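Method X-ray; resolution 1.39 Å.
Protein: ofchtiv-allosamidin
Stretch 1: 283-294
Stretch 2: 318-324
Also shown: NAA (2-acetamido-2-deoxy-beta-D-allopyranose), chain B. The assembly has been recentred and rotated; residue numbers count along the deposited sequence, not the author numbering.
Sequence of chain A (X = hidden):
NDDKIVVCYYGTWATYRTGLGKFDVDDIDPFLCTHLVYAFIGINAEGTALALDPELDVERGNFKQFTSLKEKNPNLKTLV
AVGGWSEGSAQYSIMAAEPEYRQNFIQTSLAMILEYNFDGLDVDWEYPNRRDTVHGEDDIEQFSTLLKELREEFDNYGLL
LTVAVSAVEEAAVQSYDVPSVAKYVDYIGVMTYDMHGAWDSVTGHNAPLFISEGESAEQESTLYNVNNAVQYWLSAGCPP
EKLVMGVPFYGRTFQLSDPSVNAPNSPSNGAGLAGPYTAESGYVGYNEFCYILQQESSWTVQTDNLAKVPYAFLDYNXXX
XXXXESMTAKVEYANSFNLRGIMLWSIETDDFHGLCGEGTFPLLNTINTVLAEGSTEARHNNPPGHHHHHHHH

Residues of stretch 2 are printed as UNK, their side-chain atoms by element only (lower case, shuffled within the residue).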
ATOM      1  N   TYR A 283      12.866  -7.701   0.532  1.00 11.06           N
ATOM      2  CA  TYR A 283      11.967  -6.982   1.424  1.00 10.67           C
ATOM      3  C   TYR A 283      11.857  -7.735   2.738  1.00 10.29           C
ATOM      4  O   TYR A 283      12.218  -8.913   2.838  1.00 11.03           O
ATOM      5  CB  TYR A 283      10.605  -6.646   0.777  1.00 12.54           C
ATOM      6  CG  TYR A 283       9.507  -7.672   0.970  1.00 14.22           C
ATOM      7  CD1 TYR A 283       9.357  -8.729   0.080  1.00 23.85           C
ATOM      8  CD2 TYR A 283       8.593  -7.560   2.011  1.00 16.41           C
ATOM      9  CE1 TYR A 283       8.341  -9.659   0.238  1.00 27.36           C
ATOM     10  CE2 TYR A 283       7.575  -8.494   2.178  1.00 19.93           C
ATOM     11  CZ  TYR A 283       7.460  -9.536   1.289  1.00 21.19           C
ATOM     12  OH  TYR A 283       6.452 -10.463   1.446  1.00 32.16           O
ATOM     13  N   VAL A 284      11.398  -7.021   3.761  1.00 10.42           N
ATOM     14  CA  VAL A 284      11.284  -7.582   5.103  1.00 11.37           C
ATOM     15  C   VAL A 284      10.161  -6.850   5.822  1.00 10.35           C
ATOM     16  O   VAL A 284      10.016  -5.633   5.687  1.00 10.62           O
ATOM     17  CB  VAL A 284      12.637  -7.493   5.846  1.00 10.68           C
ATOM     18  CG1 VAL A 284      13.069  -6.045   6.045  1.00 11.32           C
ATOM     19  CG2 VAL A 284      12.580  -8.243   7.161  1.00 12.59           C
ATOM     20  N   GLY A 285       9.334  -7.591   6.552  1.00  9.76           N
ATOM     21  CA  GLY A 285       8.293  -6.948   7.331  1.00  9.49           C
ATOM     22  C   GLY A 285       8.875  -6.212   8.524  1.00  9.60           C
ATOM     23  O   GLY A 285       9.942  -6.554   9.032  1.00 10.08           O
ATOM     24  N   TYR A 286       8.174  -5.163   8.970  1.00  9.15           N
ATOM     25  CA  TYR A 286       8.618  -4.479  10.182  1.00  9.91           C
ATOM     26  C   TYR A 286       8.707  -5.447  11.358  1.00  9.89           C
ATOM     27  O   TYR A 286       9.660  -5.384  12.144  1.00 10.18           O
ATOM     28  CB  TYR A 286       7.719  -3.285  10.528  1.00 10.84           C
ATOM     29  CG  TYR A 286       8.136  -2.644  11.832  1.00 10.84           C
ATOM     30  CD1 TYR A 286       9.246  -1.812  11.891  1.00 13.06           C
ATOM     31  CD2 TYR A 286       7.456  -2.921  13.018  1.00 12.84           C
ATOM     32  CE1 TYR A 286       9.652  -1.244  13.091  1.00 13.72           C
ATOM     33  CE2 TYR A 286       7.859  -2.365  14.222  1.00 13.42           C
ATOM     34  CZ  TYR A 286       8.953  -1.525  14.247  1.00 14.30           C
ATOM     35  OH  TYR A 286       9.367  -0.962  15.441  1.00 19.46           O
ATOM     36  N   ASN A 287       7.718  -6.339  11.502  1.00  9.91           N
ATOM     37  CA  ASN A 287       7.761  -7.329  12.577  1.00 10.56           C
ATOM     38  C   ASN A 287       9.052  -8.130  12.522  1.00 10.67           C
ATOM     39  O   ASN A 287       9.700  -8.358  13.553  1.00 13.21           O
ATOM     40  CB  ASN A 287       6.537  -8.255  12.522  1.00 10.89           C
ATOM     41  CG  ASN A 287       6.457  -9.082  11.241  1.00 11.07           C
ATOM     42  OD1 ASN A 287       6.715  -8.592  10.139  1.00 11.92           O
ATOM     43  ND2 ASN A 287       6.066 -10.350  11.387  1.00 15.34           N
ATOM     44  N   GLU A 288       9.463  -8.526  11.321  1.00 10.55           N
ATOM     45  CA  GLU A 288      10.672  -9.323  11.170  1.00 10.53           C
ATOM     46  C   GLU A 288      11.911  -8.490  11.435  1.00 11.21           C
ATOM     47  O   GLU A 288      12.841  -8.950  12.106  1.00 11.96           O
ATOM     48  CB  GLU A 288      10.719  -9.908   9.762  1.00 11.30           C
ATOM     49  CG  GLU A 288       9.589 -10.875   9.469  1.00 12.54           C
ATOM     50  CD  GLU A 288       9.536 -11.287   8.021  1.00 13.40           C
ATOM     51  OE1 GLU A 288       9.539 -10.401   7.137  1.00 11.58           O
ATOM     52  OE2 GLU A 288       9.491 -12.508   7.758  1.00 13.70           O
ATOM     53  N   PHE A 289      11.948  -7.258  10.931  1.00  9.83           N
ATOM     54  CA  PHE A 289      13.188  -6.502  11.024  1.00 10.25           C
ATOM     55  C   PHE A 289      13.394  -5.884  12.399  1.00 11.13           C
ATOM     56  O   PHE A 289      14.533  -5.821  12.882  1.00 11.51           O
ATOM     57  CB  PHE A 289      13.312  -5.451   9.923  1.00 10.75           C
ATOM     58  CG  PHE A 289      14.727  -4.994   9.730  1.00 10.06           C
ATOM     59  CD1 PHE A 289      15.709  -5.920   9.405  1.00 12.02           C
ATOM     60  CD2 PHE A 289      15.089  -3.669   9.920  1.00 10.09           C
ATOM     61  CE1 PHE A 289      17.031  -5.536   9.255  1.00 10.32           C
ATOM     62  CE2 PHE A 289      16.416  -3.265   9.762  1.00 12.03           C
ATOM     63  CZ  PHE A 289      17.387  -4.209   9.428  1.00 10.95           C
ATOM     64  N   CYS A 290      12.325  -5.424  13.053  1.00 10.44           N
ATOM     65  CA  CYS A 290      12.498  -4.933  14.413  1.00 10.92           C
ATOM     66  C   CYS A 290      13.025  -6.035  15.320  1.00 11.52           C
ATOM     67  O   CYS A 290      13.863  -5.784  16.194  1.00 12.92           O
ATOM     68  CB  CYS A 290      11.203  -4.305  14.944  1.00 12.81           C
ATOM     69  SG  CYS A 290       9.831  -5.404  15.437  1.00 15.86           S
ATOM     70  N   TYR A 291      12.578  -7.270  15.100  1.00 11.36           N
ATOM     71  CA  TYR A 291      13.079  -8.381  15.898  1.00 12.46           C
ATOM     72  C   TYR A 291      14.547  -8.650  15.597  1.00 13.91           C
ATOM     73  O   TYR A 291      15.350  -8.844  16.519  1.00 14.60           O
ATOM     74  CB  TYR A 291      12.232  -9.622  15.642  1.00 14.45           C
ATOM     75  CG  TYR A 291      12.603 -10.783  16.526  1.00 16.86           C
ATOM     76  CD1 TYR A 291      12.211 -10.819  17.857  1.00 22.40           C
ATOM     77  CD2 TYR A 291      13.356 -11.836  16.030  1.00 17.83           C
ATOM     78  CE1 TYR A 291      12.559 -11.886  18.670  1.00 24.70           C
ATOM     79  CE2 TYR A 291      13.708 -12.902  16.832  1.00 22.83           C
ATOM     80  CZ  TYR A 291      13.307 -12.921  18.146  1.00 24.20           C
ATOM     81  OH  TYR A 291      13.657 -13.985  18.945  1.00 34.20           O
ATOM     82  N   ILE A 292      14.912  -8.662  14.314  1.00 12.12           N
ATOM     83  CA  ILE A 292      16.309  -8.838  13.915  1.00 13.80           C
ATOM     84  C   ILE A 292      17.199  -7.793  14.586  1.00 13.67           C
ATOM     85  O   ILE A 292      18.256  -8.119  15.148  1.00 14.01           O
ATOM     86  CB  ILE A 292      16.423  -8.817  12.378  1.00 11.81           C
ATOM     87  CG1 ILE A 292      15.987 -10.173  11.808  1.00 12.11           C
ATOM     88  CG2 ILE A 292      17.840  -8.465  11.938  1.00 13.88           C
ATOM     89  CD1 ILE A 292      15.675 -10.162  10.322  1.00 13.06           C
ATOM     90  N   LEU A 293      16.779  -6.526  14.562  1.00 12.37           N
ATOM     91  CA  LEU A 293      17.580  -5.467  15.177  1.00 13.18           C
ATOM     92  C   LEU A 293      17.686  -5.662  16.684  1.00 15.80           C
ATOM     93  O   LEU A 293      18.745  -5.434  17.276  1.00 18.02           O
ATOM     94  CB  LEU A 293      16.964  -4.104  14.873  1.00 13.28           C
ATOM     95  CG  LEU A 293      17.047  -3.632  13.428  1.00 11.88           C
ATOM     96  CD1 LEU A 293      16.320  -2.305  13.300  1.00 13.50           C
ATOM     97  CD2 LEU A 293      18.500  -3.511  12.998  1.00 13.41           C
ATOM     98  N   GLN A 294      16.589  -6.067  17.320  1.00 14.82           N
ATOM     99  CA  GLN A 294      16.596  -6.296  18.759  1.00 17.05           C
ATOM    100  C   GLN A 294      17.529  -7.441  19.147  1.00 17.84           C
ATOM    101  O   GLN A 294      18.151  -7.397  20.215  1.00 19.71           O
ATOM    102  CB  GLN A 294      15.170  -6.579  19.214  1.00 18.20           C
ATOM    103  CG  GLN A 294      14.998  -6.885  20.679  1.00 23.10           C
ATOM    104  CD  GLN A 294      13.556  -7.182  21.009  1.00 22.80           C
ATOM    105  OE1 GLN A 294      12.806  -6.292  21.397  1.00 27.55           O
ATOM    106  NE2 GLN A 294      13.151  -8.431  20.825  1.00 27.22           N
ATOM    107  N   UNK A 318      22.137  -3.812   3.673  1.00  9.79           N
ATOM    108  CA  UNK A 318      21.653  -2.454   3.860  1.00 10.53           C
ATOM    109  C   UNK A 318      20.138  -2.506   3.736  1.00 10.30           C
ATOM    110  O   UNK A 318      19.612  -3.049   2.762  1.00 10.65           O
ATOM    111  c   UNK A 318      18.738   1.432   1.995  1.00  9.88           C
ATOM    112  c   UNK A 318      22.067  -0.073   3.044  1.00  9.71           C
ATOM    113  c   UNK A 318      19.659   0.406   2.164  1.00  9.51           C
ATOM    114  c   UNK A 318      19.046   2.750   2.377  1.00 10.20           C
ATOM    115  n   UNK A 318      22.459   2.072   3.604  1.00 10.85           N
ATOM    116  c   UNK A 318      22.261  -1.530   2.803  1.00 10.40           C
ATOM    117  c   UNK A 318      22.986   0.806   3.568  1.00 11.25           C
ATOM    118  c   UNK A 318      20.909   0.708   2.721  1.00  9.98           C
ATOM    119  c   UNK A 318      20.259   3.072   2.927  1.00 11.36           C
ATOM    120  c   UNK A 318      21.187   2.041   3.091  1.00 10.44           C
ATOM    121  N   UNK A 319      19.435  -1.965   4.727  1.00 10.02           N
ATOM    122  CA  UNK A 319      17.986  -2.103   4.829  1.00  9.16           C
ATOM    123  C   UNK A 319      17.368  -0.729   5.053  1.00  9.97           C
ATOM    124  O   UNK A 319      17.755  -0.012   5.981  1.00 10.19           O
ATOM    125  c   UNK A 319      16.080  -3.131   6.135  1.00 10.77           C
ATOM    126  c   UNK A 319      17.600  -3.052   5.980  1.00  9.50           C
ATOM    127  c   UNK A 319      18.180  -4.435   5.756  1.00 10.34           C
ATOM    128  N   UNK A 320      16.408  -0.367   4.207  1.00  9.24           N
ATOM    129  CA  UNK A 320      15.549   0.784   4.445  1.00  9.61           C
ATOM    130  C   UNK A 320      14.275   0.293   5.120  1.00  9.68           C
ATOM    131  O   UNK A 320      13.699  -0.714   4.700  1.00 10.61           O
ATOM    132  c   UNK A 320      15.190   1.427   3.110  1.00 10.72           C
ATOM    133  o   UNK A 320      14.007   2.191   3.218  1.00  9.92           O
ATOM    134  N   UNK A 321      13.838   0.989   6.168  1.00  9.88           N
ATOM    135  CA  UNK A 321      12.612   0.597   6.854  1.00 10.41           C
ATOM    136  C   UNK A 321      11.955   1.832   7.455  1.00 10.77           C
ATOM    137  O   UNK A 321      12.460   2.951   7.338  1.00 10.98           O
ATOM    138  c   UNK A 321      13.865   0.446  11.433  1.00 12.44           C
ATOM    139  c   UNK A 321      15.049   0.202   8.946  1.00 10.95           C
ATOM    140  c   UNK A 321      13.111   0.066  10.331  1.00 12.23           C
ATOM    141  c   UNK A 321      15.210   0.715  11.290  1.00 13.38           C
ATOM    142  c   UNK A 321      12.868  -0.502   7.895  1.00 11.42           C
ATOM    143  c   UNK A 321      15.805   0.595  10.047  1.00 12.02           C
ATOM    144  c   UNK A 321      13.694  -0.061   9.076  1.00 10.42           C
ATOM    145  N   UNK A 322      10.798   1.622   8.078  1.00 11.15           N
ATOM    146  CA  UNK A 322      10.107   2.680   8.796  1.00 12.06           C
ATOM    147  C   UNK A 322       9.779   2.192  10.198  1.00 11.30           C
ATOM    148  O   UNK A 322       9.405   1.030  10.386  1.00 13.47           O
ATOM    149  c   UNK A 322       9.137   4.189   7.009  1.00 13.97           C
ATOM    150  o   UNK A 322       9.337   3.854   5.815  1.00 13.26           O
ATOM    151  o   UNK A 322       9.201   5.375   7.397  1.00 14.34           O
ATOM    152  c   UNK A 322       8.846   3.117   8.045  1.00 12.18           C
ATOM    153  N   UNK A 323       9.946   3.075  11.179  1.00 11.96           N
ATOM    154  CA  UNK A 323       9.747   2.748  12.586  1.00 10.49           C
ATOM    155  C   UNK A 323       8.736   3.724  13.190  1.00 11.47           C
ATOM    156  O   UNK A 323       8.113   4.510  12.481  1.00 10.78           O
ATOM    157  c   UNK A 323      11.086   2.707  13.330  1.00 12.47           C
ATOM    158  o   UNK A 323      11.309   5.057  12.866  1.00 12.96           O
ATOM    159  n   UNK A 323      13.116   3.982  13.676  1.00 15.40           N
ATOM    160  c   UNK A 323      11.846   4.021  13.266  1.00 13.57           C
ATOM    161  N   UNK A 324       8.587   3.680  14.516  1.00 11.97           N
ATOM    162  CA  UNK A 324       7.608   4.551  15.167  1.00 12.73           C
ATOM    163  C   UNK A 324       7.940   6.018  14.922  1.00 11.71           C
ATOM    164  O   UNK A 324       7.053   6.830  14.635  1.00 10.88           O
ATOM    165  c   UNK A 324       7.503   4.215  16.666  1.00 12.88           C
ATOM    166  c   UNK A 324       6.832   5.359  17.443  1.00 11.98           C
ATOM    167  c   UNK A 324       6.763   2.891  16.859  1.00 13.51           C
TER
HETATM  168  C1  NAA B   1       2.788  -7.002  -2.969  1.00 11.11           C
HETATM  169  C2  NAA B   1       3.538  -7.929  -2.025  1.00 10.81           C
HETATM  170  C3  NAA B   1       3.850  -9.238  -2.644  1.00 13.48           C
HETATM  171  C4  NAA B   1       2.589  -9.905  -3.161  1.00 14.28           C
HETATM  172  C5  NAA B   1       1.880  -8.962  -4.123  1.00 11.56           C
HETATM  173  C6  NAA B   1       0.587  -9.513  -4.641  1.00 10.66           C
HETATM  174  C7  NAA B   1       4.949  -6.703  -0.275  1.00 12.82           C
HETATM  175  C8  NAA B   1       6.205  -5.888   0.052  1.00 14.88           C
HETATM  176  N2  NAA B   1       4.781  -7.160  -1.676  1.00 12.91           N
HETATM  177  O3  NAA B   1       4.793  -9.001  -3.734  1.00 14.96           O
HETATM  178  O4  NAA B   1       2.865 -11.128  -3.875  1.00 15.49           O
HETATM  179  O5  NAA B   1       1.566  -7.721  -3.419  1.00 10.91           O
HETATM  180  O6  NAA B   1       0.077  -8.588  -5.577  1.00 11.54           O
HETATM  181  O7  NAA B   1       4.153  -6.974   0.541  1.00 12.03           O
HETATM  182  O   HOH W   1       9.880   1.708  16.266  1.00 18.78           O

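Position 318 continues a strand that begins earlier in the chain. Beyond CB its atoms form fused five- and six-membered rings holding eight carbons and one nitrogen, a bicyclic system that fits only tryptophan. Its CA-to-CB bond points away from stretch 1, and the side chain makes no contact with it. This is Trp-318, which takes no part in the contact.

At position 319 the side chain has three carbons, one of them carrying the other two, and its CA-to-CB bond points toward stretch 1. CB lies 3.6 Å from Phe-289 CZ. One terminal carbon sits over the face of the Phe-289 ring, 3.8 Å from its centroid and 16° off the ring normal, which is CH-pi geometry. A carbon branched at CB with two single-carbon arms is valine. The atom over the ring in Val-319 is CG1, and it also meets Val-284 CG1 at 4.2 Å. The rotamer is t, with chi1 at 177°.

Position 320 has one carbon and then one oxygen. The CA-to-CB bond points away, as expected for alternation along a strand, and nothing on stretch 1 is within reach. It is Ser-320, whose hydroxyl is hydrogen-bonded elsewhere in the structure.

Position 321 turns toward stretch 1 again. One carbon leads to a six-carbon ring with no further heavy atom attached, so the residue is phenylalanine rather than tyrosine. With chi1 at 67° (p), the Phe-321 ring receives the edge of Phe-289 over one face: the centroids are 5.2 Å apart, the planes make 67°, and Phe-289 CE2 is 3.8 Å from Phe-321 CD1. Leu-293 CD1, one helical turn beyond Phe-289, reaches Phe-321 CZ at 3.8 Å.

Position 322 has two side-chain carbons, the second bearing two oxygens: a carboxylate, hence Asp-322. The end of its side chain leads away from stretch 1, so the contact falls to the backbone, with Asp-322 O 3.2 Å from Tyr-286 CD1.

Position 323 also has two carbons, but the second carries one oxygen and one nitrogen. That amide identifies Asn-323. Its CA is 4.0 Å from Tyr-286 CE1, and its side chain caps a backbone nitrogen just past the stretch, at the start of a helix.

Position 324 has three carbons branched at CB, which again means valine. Val-324 makes no direct contact within 4.5 Å, but its backbone N donates to a water at 2.9 Å; the same water is 2.8 Å from Tyr-286 OH, in a hydrogen bond that links the two stretches.

No direct hydrogen bond joins the stretches, so packing and this single water bridge carry the contact, which buries 342 Å² in all. Phe-289 is central: one face takes Val-319 CG1 while its edge meets Phe-321. The helix behind it is held in register by bonds such as Leu-293 N to Phe-289 O, 2.9 Å, which place Leu-293 and Phe-289 one turn apart, both against Phe-321.

Stretch 2, residues 318-324: WVSFDNV
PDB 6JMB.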